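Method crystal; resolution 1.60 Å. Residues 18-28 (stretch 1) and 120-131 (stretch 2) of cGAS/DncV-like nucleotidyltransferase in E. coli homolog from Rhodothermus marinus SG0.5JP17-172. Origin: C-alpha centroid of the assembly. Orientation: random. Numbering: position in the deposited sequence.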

# COMPACT_ATOMS: atom_id res chain seq x y z
N THR A 18 -1.12 -5.42 17.32
CA THR A 18 -0.17 -6.24 18.08
C THR A 18 0.13 -7.54 17.36
O THR A 18 1.29 -7.96 17.24
CB THR A 18 -0.73 -6.51 19.48
OG1 THR A 18 -0.94 -5.26 20.15
CG2 THR A 18 0.23 -7.37 20.29
N THR A 19 -0.91 -8.22 16.86
CA THR A 19 -0.70 -9.51 16.22
C THR A 19 0.01 -9.35 14.88
O THR A 19 0.84 -10.19 14.52
CB THR A 19 -2.06 -10.22 16.10
OG1 THR A 19 -2.67 -10.29 17.39
CG2 THR A 19 -1.90 -11.62 15.56
N ALA A 20 -0.27 -8.26 14.15
CA ALA A 20 0.45 -8.00 12.91
C ALA A 20 1.93 -7.74 13.16
O ALA A 20 2.79 -8.25 12.43
CB ALA A 20 -0.19 -6.82 12.18
N LYS A 21 2.25 -6.98 14.21
CA LYS A 21 3.65 -6.75 14.54
C LYS A 21 4.36 -8.05 14.90
O LYS A 21 5.50 -8.28 14.48
CB LYS A 21 3.76 -5.73 15.68
CG LYS A 21 3.55 -4.29 15.18
CD LYS A 21 3.53 -3.27 16.31
CE LYS A 21 3.28 -1.87 15.77
NZ LYS A 21 3.01 -0.88 16.86
N LYS A 22 3.69 -8.94 15.64
CA LYS A 22 4.31 -10.22 15.97
C LYS A 22 4.47 -11.09 14.74
O LYS A 22 5.42 -11.89 14.67
CB LYS A 22 3.48 -10.97 17.01
CG LYS A 22 3.33 -10.25 18.33
CD LYS A 22 4.66 -9.92 18.92
CE LYS A 22 5.36 -11.17 19.38
NZ LYS A 22 6.35 -10.83 20.44
N THR A 23 3.57 -10.97 13.76
CA THR A 23 3.73 -11.69 12.50
C THR A 23 5.00 -11.24 11.80
O THR A 23 5.79 -12.06 11.32
CB THR A 23 2.50 -11.46 11.61
OG1 THR A 23 1.33 -11.88 12.31
CG2 THR A 23 2.62 -12.26 10.30
N HIS A 24 5.21 -9.93 11.75
CA HIS A 24 6.44 -9.37 11.20
C HIS A 24 7.67 -9.91 11.93
O HIS A 24 8.64 -10.38 11.30
CB HIS A 24 6.35 -7.84 11.30
CG HIS A 24 7.58 -7.11 10.88
ND1 HIS A 24 7.86 -5.84 11.32
CD2 HIS A 24 8.56 -7.45 10.01
CE1 HIS A 24 8.99 -5.43 10.76
NE2 HIS A 24 9.44 -6.40 9.97
N GLU A 25 7.64 -9.88 13.26
CA GLU A 25 8.77 -10.36 14.05
C GLU A 25 9.00 -11.84 13.83
O GLU A 25 10.14 -12.30 13.82
CB GLU A 25 8.55 -10.05 15.53
CG GLU A 25 8.47 -8.55 15.82
CD GLU A 25 8.10 -8.24 17.27
OE1 GLU A 25 7.95 -9.18 18.08
OE2 GLU A 25 7.95 -7.04 17.59
N SER A 26 7.92 -12.60 13.62
CA SER A 26 8.06 -14.03 13.34
C SER A 26 8.78 -14.28 12.01
O SER A 26 9.71 -15.10 11.96
CB SER A 26 6.67 -14.69 13.33
OG SER A 26 6.78 -16.08 13.08
N ILE A 27 8.34 -13.63 10.93
CA ILE A 27 9.04 -13.77 9.65
C ILE A 27 10.51 -13.39 9.80
O ILE A 27 11.41 -14.08 9.29
CB ILE A 27 8.35 -12.93 8.56
CG1 ILE A 27 6.89 -13.38 8.36
CG2 ILE A 27 9.16 -12.99 7.26
CD1 ILE A 27 6.76 -14.76 7.75
N ARG A 28 10.78 -12.28 10.49
CA ARG A 28 12.16 -11.85 10.69
C ARG A 28 12.96 -12.91 11.42
O ARG A 28 14.11 -13.20 11.06
CB ARG A 28 12.18 -10.53 11.47
CG ARG A 28 13.55 -10.01 11.80
CD ARG A 28 13.42 -8.67 12.53
NE ARG A 28 13.14 -7.59 11.60
CZ ARG A 28 12.53 -6.45 11.93
NH1 ARG A 28 12.13 -6.25 13.17
NH2 ARG A 28 12.33 -5.52 11.00
N LYS A 120 3.08 -17.10 0.48
CA LYS A 120 2.11 -17.03 1.57
C LYS A 120 2.58 -17.91 2.72
O LYS A 120 2.95 -19.07 2.51
CB LYS A 120 0.72 -17.45 1.10
CG LYS A 120 0.09 -16.43 0.13
CD LYS A 120 -1.40 -16.70 -0.09
CE LYS A 120 -2.18 -15.41 -0.34
NZ LYS A 120 -1.55 -14.57 -1.41
N VAL A 121 2.57 -17.36 3.92
CA VAL A 121 3.08 -18.04 5.10
C VAL A 121 2.02 -18.01 6.18
O VAL A 121 1.53 -16.94 6.54
CB VAL A 121 4.38 -17.39 5.61
CG1 VAL A 121 4.88 -18.12 6.83
CG2 VAL A 121 5.43 -17.34 4.49
N GLU A 122 1.66 -19.19 6.70
CA GLU A 122 0.81 -19.29 7.89
C GLU A 122 1.70 -19.27 9.12
O GLU A 122 2.36 -20.26 9.42
CB GLU A 122 -0.02 -20.57 7.84
CG GLU A 122 -0.85 -20.71 6.56
CD GLU A 122 -1.80 -19.56 6.35
OE1 GLU A 122 -2.47 -19.16 7.34
OE2 GLU A 122 -1.87 -19.05 5.21
N THR A 123 1.72 -18.14 9.83
CA THR A 123 2.46 -18.06 11.09
C THR A 123 1.54 -18.43 12.26
O THR A 123 0.35 -18.69 12.09
CB THR A 123 3.06 -16.67 11.33
OG1 THR A 123 2.05 -15.76 11.80
CG2 THR A 123 3.72 -16.09 10.05
N THR A 124 2.11 -18.46 13.47
CA THR A 124 1.31 -18.66 14.67
C THR A 124 0.55 -17.41 15.10
O THR A 124 -0.15 -17.44 16.11
CB THR A 124 2.19 -19.11 15.83
OG1 THR A 124 3.18 -18.10 16.06
CG2 THR A 124 2.86 -20.43 15.50
N TYR A 125 0.70 -16.31 14.35
CA TYR A 125 -0.01 -15.07 14.63
C TYR A 125 -1.02 -14.89 13.51
O TYR A 125 -2.09 -15.53 13.54
CB TYR A 125 1.00 -13.93 14.79
CG TYR A 125 1.92 -14.17 15.96
CD1 TYR A 125 1.47 -13.94 17.26
CD2 TYR A 125 3.22 -14.62 15.78
CE1 TYR A 125 2.29 -14.15 18.35
CE2 TYR A 125 4.05 -14.84 16.87
CZ TYR A 125 3.57 -14.60 18.15
OH TYR A 125 4.38 -14.80 19.26
N LEU A 126 -0.73 -14.07 12.50
CA LEU A 126 -1.58 -13.92 11.32
C LEU A 126 -0.92 -14.51 10.08
O LEU A 126 0.29 -14.72 10.04
CB LEU A 126 -1.89 -12.44 11.06
CG LEU A 126 -2.90 -11.87 12.05
CD1 LEU A 126 -2.81 -10.36 12.04
CD2 LEU A 126 -4.31 -12.33 11.71
N PRO A 127 -1.70 -14.77 9.04
CA PRO A 127 -1.10 -15.13 7.76
C PRO A 127 -0.33 -13.95 7.20
O PRO A 127 -0.73 -12.79 7.35
CB PRO A 127 -2.30 -15.49 6.88
CG PRO A 127 -3.45 -15.68 7.83
CD PRO A 127 -3.17 -14.75 8.96
N ALA A 128 0.79 -14.25 6.55
CA ALA A 128 1.65 -13.26 5.96
C ALA A 128 1.67 -13.44 4.45
O ALA A 128 1.74 -14.56 3.94
CB ALA A 128 3.07 -13.35 6.53
N ASP A 129 1.57 -12.33 3.74
CA ASP A 129 1.74 -12.30 2.30
C ASP A 129 3.09 -11.66 2.05
O ASP A 129 3.26 -10.45 2.27
CB ASP A 129 0.60 -11.51 1.64
CG ASP A 129 0.54 -11.73 0.15
OD1 ASP A 129 0.56 -12.90 -0.28
OD2 ASP A 129 0.45 -10.72 -0.58
N VAL A 130 4.07 -12.46 1.64
CA VAL A 130 5.47 -12.06 1.64
C VAL A 130 5.90 -11.73 0.21
O VAL A 130 5.89 -12.60 -0.66
CB VAL A 130 6.37 -13.16 2.23
CG1 VAL A 130 7.82 -12.72 2.22
CG2 VAL A 130 5.94 -13.50 3.66
N VAL A 131 6.28 -10.48 -0.02
CA VAL A 131 6.83 -10.06 -1.30
C VAL A 131 8.35 -10.20 -1.23
O VAL A 131 9.01 -9.54 -0.42
CB VAL A 131 6.43 -8.62 -1.64
CG1 VAL A 131 7.16 -8.17 -2.91
CG2 VAL A 131 4.93 -8.51 -1.85
O HOH W 1 5.14 -17.74 14.21

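How does the strand that opens stretch 2 meet the helix? Stretch 1 is helical from Thr-18 to Arg-28, and stretch 2 folds back on itself, so that Val-121 and Ala-128 exchange backbone hydrogen bonds in both directions: Val-121 N to Ala-128 O at 2.9 Å and Ala-128 N to Val-121 O at 2.8 Å. This pairing sets Val-121 beside Ala-128, and both direct their CB atoms toward the helix. The methyl CD1 of Ile-27 lies 4.0 Å from CG1 of Val-121, an apolar contact at the buried end of the interface.

What shapes the turn that follows? Thr-123 braces it with its hydroxyl, which accepts a hydrogen bond from the backbone, Tyr-125 N to Thr-123 OG1 at 2.9 Å, and donates one from Thr-123 OG1 to Leu-126 O at 2.7 Å. Its methyl remains free for packing, with CG2 4.0 Å from Ile-27 CD1. Next to it, Thr-124 reaches the helix through water: water 1 is hydrogen-bonded to Thr-124 OG1 at 2.7 Å and to Ser-26 OG at 2.6 Å, bridging a gap that the two side chains do not close directly.

Why does Tyr-125 have the largest area covered by the helix? Its ring lies along the helix surface, where CB of Lys-22 sits 3.5 Å from the ring centroid of Tyr-125, almost on the ring normal, in a CH-pi contact with one face. CB of Ser-26 approaches the edge, 4.2 Å from Tyr-125 CD2. The Lys-22 chain then leads away, and its NZ makes a weak hydrogen bond, part of a salt bridge, with Glu-25 OE1 at 3.3 Å.

Where does the turn bond directly to the helix? The direct hydrogen bond between the stretches runs from Leu-126 N to Thr-23 OG1, at 3.0 Å. The same hydroxyl donates to the helix backbone, Thr-23 OG1 to Thr-19 O at 2.8 Å, so one oxygen links the turn to the helix. The Leu-126 side chain packs nearby, its CG 3.7 Å from Thr-19 CG2.

How does the second strand complete the contact? Ala-128 and Val-130 point their CB atoms toward the helix, while Asp-129 between them stays out of its reach, as alternation along a strand predicts. Ala-128 CB lies 4.0 Å from Thr-23 CG2 and 4.1 Å from Ile-27 CD1, and Val-130 CG2 is 4.4 Å from that same Ile-27 CD1. The helix and strand axes cross at -57°, approaching to 9.1 Å.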